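Local coordinates for protein putative platelet activating factor (Streptococcus pneumoniae, PDB 2HSJ) that is of uncharacterised function but probably hydrolyses ester bonds as a GDSL-like member of the SGNH hydrolases, perhaps those of lipids, at residues 96-101 with 154-159; 130-135 with 158-163. All blocks are in the same frame, centred on the assembly; numbering follows the deposited sequence.

Contact 1: residues 96-101 with 154-159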
loop_
_atom_site.group_PDB
_atom_site.type_symbol
_atom_site.label_atom_id
_atom_site.label_comp_id
_atom_site.label_asym_id
_atom_site.label_seq_id
_atom_site.Cartn_x
_atom_site.Cartn_y
_atom_site.Cartn_z
ATOM N N ASN D 96 12.579 -28.304 -12.920
ATOM C CA ASN D 96 12.649 -28.428 -14.369
ATOM C C ASN D 96 14.066 -28.660 -14.843
ATOM O O ASN D 96 14.270 -29.319 -15.876
ATOM C CB ASN D 96 11.965 -27.256 -15.063
ATOM C CG ASN D 96 10.488 -27.197 -14.729
ATOM O OD1 ASN D 96 9.841 -28.229 -14.551
ATOM N ND2 ASN D 96 9.962 -25.991 -14.565
ATOM N N ASP D 97 15.046 -28.204 -14.067
ATOM C CA ASP D 97 16.437 -28.586 -14.329
ATOM C C ASP D 97 16.573 -30.104 -14.160
ATOM O O ASP D 97 17.152 -30.774 -15.002
ATOM C CB ASP D 97 17.379 -27.871 -13.355
ATOM C CG ASP D 97 17.427 -26.374 -13.568
ATOM O OD1 ASP D 97 18.485 -25.878 -14.049
ATOM O OD2 ASP D 97 16.418 -25.698 -13.236
ATOM N N ILE D 98 16.016 -30.648 -13.078
ATOM C CA ILE D 98 16.014 -32.101 -12.883
ATOM C C ILE D 98 15.282 -32.811 -14.039
ATOM O O ILE D 98 15.772 -33.801 -14.579
ATOM C CB ILE D 98 15.407 -32.495 -11.516
ATOM C CG1 ILE D 98 16.314 -32.004 -10.381
ATOM C CG2 ILE D 98 15.180 -34.052 -11.474
ATOM C CD1 ILE D 98 15.724 -32.229 -9.002
ATOM N N GLY D 99 14.121 -32.296 -14.423
ATOM C CA GLY D 99 13.328 -32.931 -15.496
ATOM C C GLY D 99 13.983 -32.890 -16.877
ATOM O O GLY D 99 13.599 -33.677 -17.777
ATOM N N LYS D 100 14.961 -31.989 -17.053
ATOM C CA LYS D 100 15.744 -31.856 -18.295
ATOM C C LYS D 100 17.159 -32.411 -18.169
ATOM O O LYS D 100 17.982 -32.250 -19.091
ATOM C CB LYS D 100 15.828 -30.384 -18.705
ATOM C CG LYS D 100 14.544 -29.816 -19.266
ATOM C CD LYS D 100 14.282 -30.309 -20.664
ATOM C CE LYS D 100 12.927 -29.841 -21.170
ATOM N NZ LYS D 100 12.669 -30.456 -22.516
ATOM N N ASP D 101 17.447 -33.061 -17.045
ATOM C CA ASP D 101 18.761 -33.684 -16.802
ATOM C C ASP D 101 19.946 -32.691 -16.848
ATOM O O ASP D 101 21.066 -33.045 -17.237
ATOM C CB ASP D 101 18.979 -34.875 -17.754
ATOM C CG ASP D 101 19.748 -36.008 -17.107
ATOM O OD1 ASP D 101 19.842 -36.071 -15.857
ATOM O OD2 ASP D 101 20.278 -36.848 -17.864
ATOM N N GLN D 154 15.855 -34.868 -3.284
ATOM C CA GLN D 154 16.527 -34.799 -1.977
ATOM C C GLN D 154 18.043 -34.531 -2.096
ATOM O O GLN D 154 18.588 -33.773 -1.308
ATOM C CB GLN D 154 16.245 -36.061 -1.165
ATOM C CG GLN D 154 14.840 -36.062 -0.605
ATOM C CD GLN D 154 14.502 -37.322 0.177
ATOM O OE1 GLN D 154 14.425 -38.421 -0.385
ATOM N NE2 GLN D 154 14.270 -37.164 1.476
ATOM N N ASN D 155 18.706 -35.126 -3.090
ATOM C CA ASN D 155 20.129 -34.837 -3.330
ATOM C C ASN D 155 20.365 -33.380 -3.746
ATOM O O ASN D 155 21.314 -32.730 -3.286
ATOM C CB ASN D 155 20.723 -35.807 -4.355
ATOM C CG ASN D 155 20.854 -37.210 -3.800
ATOM O OD1 ASN D 155 20.931 -37.399 -2.584
ATOM N ND2 ASN D 155 20.887 -38.204 -4.683
ATOM N N TRP D 156 19.495 -32.853 -4.604
ATOM C CA TRP D 156 19.610 -31.450 -4.968
ATOM C C TRP D 156 19.373 -30.564 -3.765
ATOM O O TRP D 156 20.077 -29.573 -3.590
ATOM C CB TRP D 156 18.662 -31.098 -6.106
ATOM C CG TRP D 156 19.209 -31.583 -7.424
ATOM C CD1 TRP D 156 19.764 -32.827 -7.695
ATOM C CD2 TRP D 156 19.266 -30.843 -8.653
ATOM N NE1 TRP D 156 20.152 -32.887 -9.021
ATOM C CE2 TRP D 156 19.845 -31.699 -9.633
ATOM C CE3 TRP D 156 18.856 -29.554 -9.034
ATOM C CZ2 TRP D 156 20.052 -31.287 -10.957
ATOM C CZ3 TRP D 156 19.048 -29.146 -10.351
ATOM C CH2 TRP D 156 19.635 -30.020 -11.304
ATOM N N ASN D 157 18.412 -30.938 -2.924
ATOM C CA ASN D 157 18.081 -30.129 -1.756
ATOM C C ASN D 157 19.227 -30.060 -0.770
ATOM O O ASN D 157 19.423 -29.028 -0.114
ATOM C CB ASN D 157 16.780 -30.600 -1.110
ATOM C CG ASN D 157 15.569 -30.221 -1.952
ATOM O OD1 ASN D 157 15.656 -29.300 -2.771
ATOM N ND2 ASN D 157 14.432 -30.894 -1.723
ATOM N N GLN D 158 20.014 -31.133 -0.696
ATOM C CA GLN D 158 21.203 -31.131 0.167
ATOM C C GLN D 158 22.204 -30.110 -0.358
ATOM O O GLN D 158 22.800 -29.353 0.424
ATOM C CB GLN D 158 21.828 -32.537 0.277
ATOM C CG GLN D 158 22.790 -32.713 1.441
ATOM C CD GLN D 158 23.085 -34.184 1.732
ATOM O OE1 GLN D 158 22.306 -35.076 1.351
ATOM N NE2 GLN D 158 24.209 -34.447 2.395
ATOM N N ALA D 159 22.372 -30.079 -1.685
ATOM C CA ALA D 159 23.227 -29.082 -2.333
ATOM C C ALA D 159 22.733 -27.625 -2.153
ATOM O O ALA D 159 23.526 -26.726 -1.901
ATOM C CB ALA D 159 23.421 -29.420 -3.795
#
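Trp156 on helix 150-164 reaches across to Ile98 and Asp97 on the short helix 95-99, and the CA atoms of Ile98 and Trp156, the nearest pair across the two segments, stay 8.7 Å apart. The indole and the isoleucine chain share that gap. With Trp156 CG anti to the carbonyl carbon (chi1 -77°), the ring leaves CB in the direction of the short helix. Its first atom, Trp156 CG, meets the end of the isoleucine chain, Ile98 CD1, at 3.9 Å. At the ring fusion, Trp156 CD2 lies 3.6 Å from Ile98 CG1, and this methylene makes the main interaction: Ile98 CG1 sits 3.5 Å from the centroid of the Trp156 six-membered ring, only 9° off the ring normal, a CH-pi contact squarely over one face. The two side chains slide past each other in opposite directions, which is why the isoleucine tip ends back near the tryptophan's root. The short helix begins within the Gly-Thr-Asn-Asp signature of the SGNH hydrolases, whose asparagine in relatives helps to form the oxyanion hole; in Asn96, the probable counterpart here, OD1 takes a bond from Arg148 NH2 and ND2 gives one to Tyr68 O. At the outer end of the indole, Trp156 CZ3 and CH2 both lie 3.7 Å from Asp97 CB, obliquely to the ring. The methylene does the touching, while Asp97 OD1 is hydrogen-bonded to Thr70 OG1. Val104 and Ala107 of helix 104-121 also touch the indole. Just past Ile98 the short helix closes in a Schellman motif, with Asp101 at positive phi as its C-prime residue.

Contact 2: residues 130-135 with 158-163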
loop_
_atom_site.group_PDB
_atom_site.type_symbol
_atom_site.label_atom_id
_atom_site.label_comp_id
_atom_site.label_asym_id
_atom_site.label_seq_id
_atom_site.Cartn_x
_atom_site.Cartn_y
_atom_site.Cartn_z
ATOM N N LEU D 130 13.946 -22.068 -1.414
ATOM C CA LEU D 130 13.087 -23.171 -1.023
ATOM C C LEU D 130 13.681 -24.489 -1.470
ATOM O O LEU D 130 14.249 -24.599 -2.557
ATOM C CB LEU D 130 11.678 -23.017 -1.629
ATOM C CG LEU D 130 10.728 -22.187 -0.766
ATOM C CD1 LEU D 130 11.199 -20.737 -0.518
ATOM C CD2 LEU D 130 9.361 -22.231 -1.459
ATOM N N SER D 131 13.472 -25.522 -0.664
ATOM C CA SER D 131 13.708 -26.867 -1.157
ATOM C C SER D 131 12.852 -27.108 -2.404
ATOM O O SER D 131 11.678 -26.735 -2.429
ATOM C CB SER D 131 13.313 -27.858 -0.064
ATOM O OG SER D 131 11.947 -27.712 0.246
ATOM N N ILE D 132 13.412 -27.769 -3.415
ATOM C CA ILE D 132 12.593 -28.308 -4.500
ATOM C C ILE D 132 11.544 -29.254 -3.903
ATOM O O ILE D 132 11.832 -30.063 -3.023
ATOM C CB ILE D 132 13.484 -29.049 -5.520
ATOM C CG1 ILE D 132 14.532 -28.088 -6.104
ATOM C CG2 ILE D 132 12.639 -29.759 -6.583
ATOM C CD1 ILE D 132 15.660 -28.780 -6.893
ATOM N N LEU D 133 10.309 -29.156 -4.393
ATOM C CA LEU D 133 9.227 -29.920 -3.788
ATOM C C LEU D 133 9.258 -31.389 -4.227
ATOM O O LEU D 133 9.801 -31.706 -5.289
ATOM C CB LEU D 133 7.875 -29.299 -4.141
ATOM C CG LEU D 133 7.734 -27.790 -3.959
ATOM C CD1 LEU D 133 6.283 -27.368 -4.196
ATOM C CD2 LEU D 133 8.164 -27.401 -2.586
ATOM N N PRO D 134 8.647 -32.297 -3.436
ATOM C CA PRO D 134 8.566 -33.718 -3.834
ATOM C C PRO D 134 7.601 -33.907 -5.006
ATOM O O PRO D 134 6.754 -33.036 -5.284
ATOM C CB PRO D 134 8.008 -34.425 -2.591
ATOM C CG PRO D 134 7.257 -33.319 -1.857
ATOM C CD PRO D 134 7.949 -32.017 -2.164
ATOM N N VAL D 135 7.748 -35.043 -5.672
ATOM C CA VAL D 135 6.817 -35.498 -6.674
ATOM C C VAL D 135 6.108 -36.739 -6.154
ATOM O O VAL D 135 6.529 -37.354 -5.162
ATOM C CB VAL D 135 7.535 -35.806 -8.004
ATOM C CG1 VAL D 135 8.099 -34.525 -8.575
ATOM C CG2 VAL D 135 8.630 -36.886 -7.821
ATOM N N GLN D 158 20.014 -31.133 -0.696
ATOM C CA GLN D 158 21.203 -31.131 0.167
ATOM C C GLN D 158 22.204 -30.110 -0.358
ATOM O O GLN D 158 22.800 -29.353 0.424
ATOM C CB GLN D 158 21.828 -32.537 0.277
ATOM C CG GLN D 158 22.790 -32.713 1.441
ATOM C CD GLN D 158 23.085 -34.184 1.732
ATOM O OE1 GLN D 158 22.306 -35.076 1.351
ATOM N NE2 GLN D 158 24.209 -34.447 2.395
ATOM N N ALA D 159 22.372 -30.079 -1.685
ATOM C CA ALA D 159 23.227 -29.082 -2.333
ATOM C C ALA D 159 22.733 -27.625 -2.153
ATOM O O ALA D 159 23.526 -26.726 -1.901
ATOM C CB ALA D 159 23.421 -29.420 -3.795
ATOM N N TYR D 160 21.429 -27.408 -2.295
ATOM C CA TYR D 160 20.865 -26.080 -2.054
ATOM C C TYR D 160 21.148 -25.634 -0.621
ATOM O O TYR D 160 21.470 -24.467 -0.381
ATOM C CB TYR D 160 19.340 -26.116 -2.246
ATOM C CG TYR D 160 18.838 -26.031 -3.696
ATOM C CD1 TYR D 160 19.597 -26.521 -4.772
ATOM C CD2 TYR D 160 17.589 -25.476 -3.974
ATOM C CE1 TYR D 160 19.114 -26.458 -6.097
ATOM C CE2 TYR D 160 17.106 -25.397 -5.281
ATOM C CZ TYR D 160 17.873 -25.891 -6.337
ATOM O OH TYR D 160 17.396 -25.806 -7.620
ATOM N N GLN D 161 20.988 -26.558 0.327
ATOM C CA GLN D 161 21.226 -26.254 1.741
ATOM C C GLN D 161 22.681 -25.829 1.955
ATOM O O GLN D 161 22.965 -24.892 2.731
ATOM C CB GLN D 161 20.877 -27.450 2.618
ATOM C CG GLN D 161 20.936 -27.177 4.116
ATOM C CD GLN D 161 20.557 -28.411 4.925
ATOM O OE1 GLN D 161 21.079 -29.506 4.691
ATOM N NE2 GLN D 161 19.662 -28.235 5.892
ATOM N N GLU D 162 23.606 -26.495 1.265
ATOM C CA GLU D 162 25.034 -26.183 1.399
ATOM C C GLU D 162 25.351 -24.824 0.770
ATOM O O GLU D 162 26.115 -24.017 1.333
ATOM C CB GLU D 162 25.859 -27.318 0.798
ATOM C CG GLU D 162 25.690 -28.607 1.619
ATOM C CD GLU D 162 26.404 -29.819 1.038
ATOM O OE1 GLU D 162 26.663 -29.843 -0.190
ATOM O OE2 GLU D 162 26.687 -30.760 1.828
ATOM N N LEU D 163 24.709 -24.538 -0.363
ATOM C CA LEU D 163 24.881 -23.249 -1.016
ATOM C C LEU D 163 24.372 -22.131 -0.072
ATOM O O LEU D 163 25.039 -21.117 0.112
ATOM C CB LEU D 163 24.182 -23.231 -2.396
ATOM C CG LEU D 163 24.164 -21.871 -3.094
ATOM C CD1 LEU D 163 25.542 -21.306 -3.347
ATOM C CD2 LEU D 163 23.340 -21.949 -4.408
#
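Leu130, at the end of strand 126-130, meets Tyr160 through its backbone: Leu130 O lies 3.7 Å from Tyr160 CD2, at the edge of the ring and near its plane. The leucine side chain leads away from the helix and packs on Val173 instead. At Ser131 the chain has left the strand, and OG is hydrogen-bonded to the backbone N of Val175 and of Phe176, tying this turn to the segment that follows the neighbouring strand. Ile132 then supplies the side-chain contact. Its CG1 lies anti to the carbonyl carbon (chi1 -59°) and CD1 extends onward from it (chi2 167°), which carries the branch along the outer end of the phenol: Ile132 CG1 is 3.8 Å from Tyr160 CE2, and Ile132 CD1 is 3.7 Å from Tyr160 CZ and 3.5 Å from Tyr160 OH. The approach is oblique to the ring, and the two side chains cross at about a right angle. Tyr160 OH is not left to this apolar neighbour, because it is hydrogen-bonded to Ile93 O, which pins the far end of the buried phenol. Strand 126-130, helix 150-164 and the adjacent parallel strand 170-173 together make a beta-alpha-beta crossover of the alpha/beta fold of SGNH hydrolases.

Overall arrangement
Both contacts use helix 150-164, with centres 8 Å apart and Gln158 and Ala159 in common. Ile132 of contact 2 joins them: its CD1 lies 3.9 Å from Trp156 CB and 4.0 Å from Ile98 CD1, so one apolar cluster runs from helix 95-99 to the loop after strand 126-130. A polar tie accompanies it, a probable hydrogen bond of 2.8 Å between Asn157 OD1 and Ile132 N. Contact 1 includes the end of the Gly-Thr-Asn-Asp signature, probably part of the active site. The side chain of Tyr160 is about 11 Å from a bound magnesium ion, too far to coordinate it; a magnesium site is formed by Ala164, Tyr167 and Val170, at and beyond the end of the shared helix.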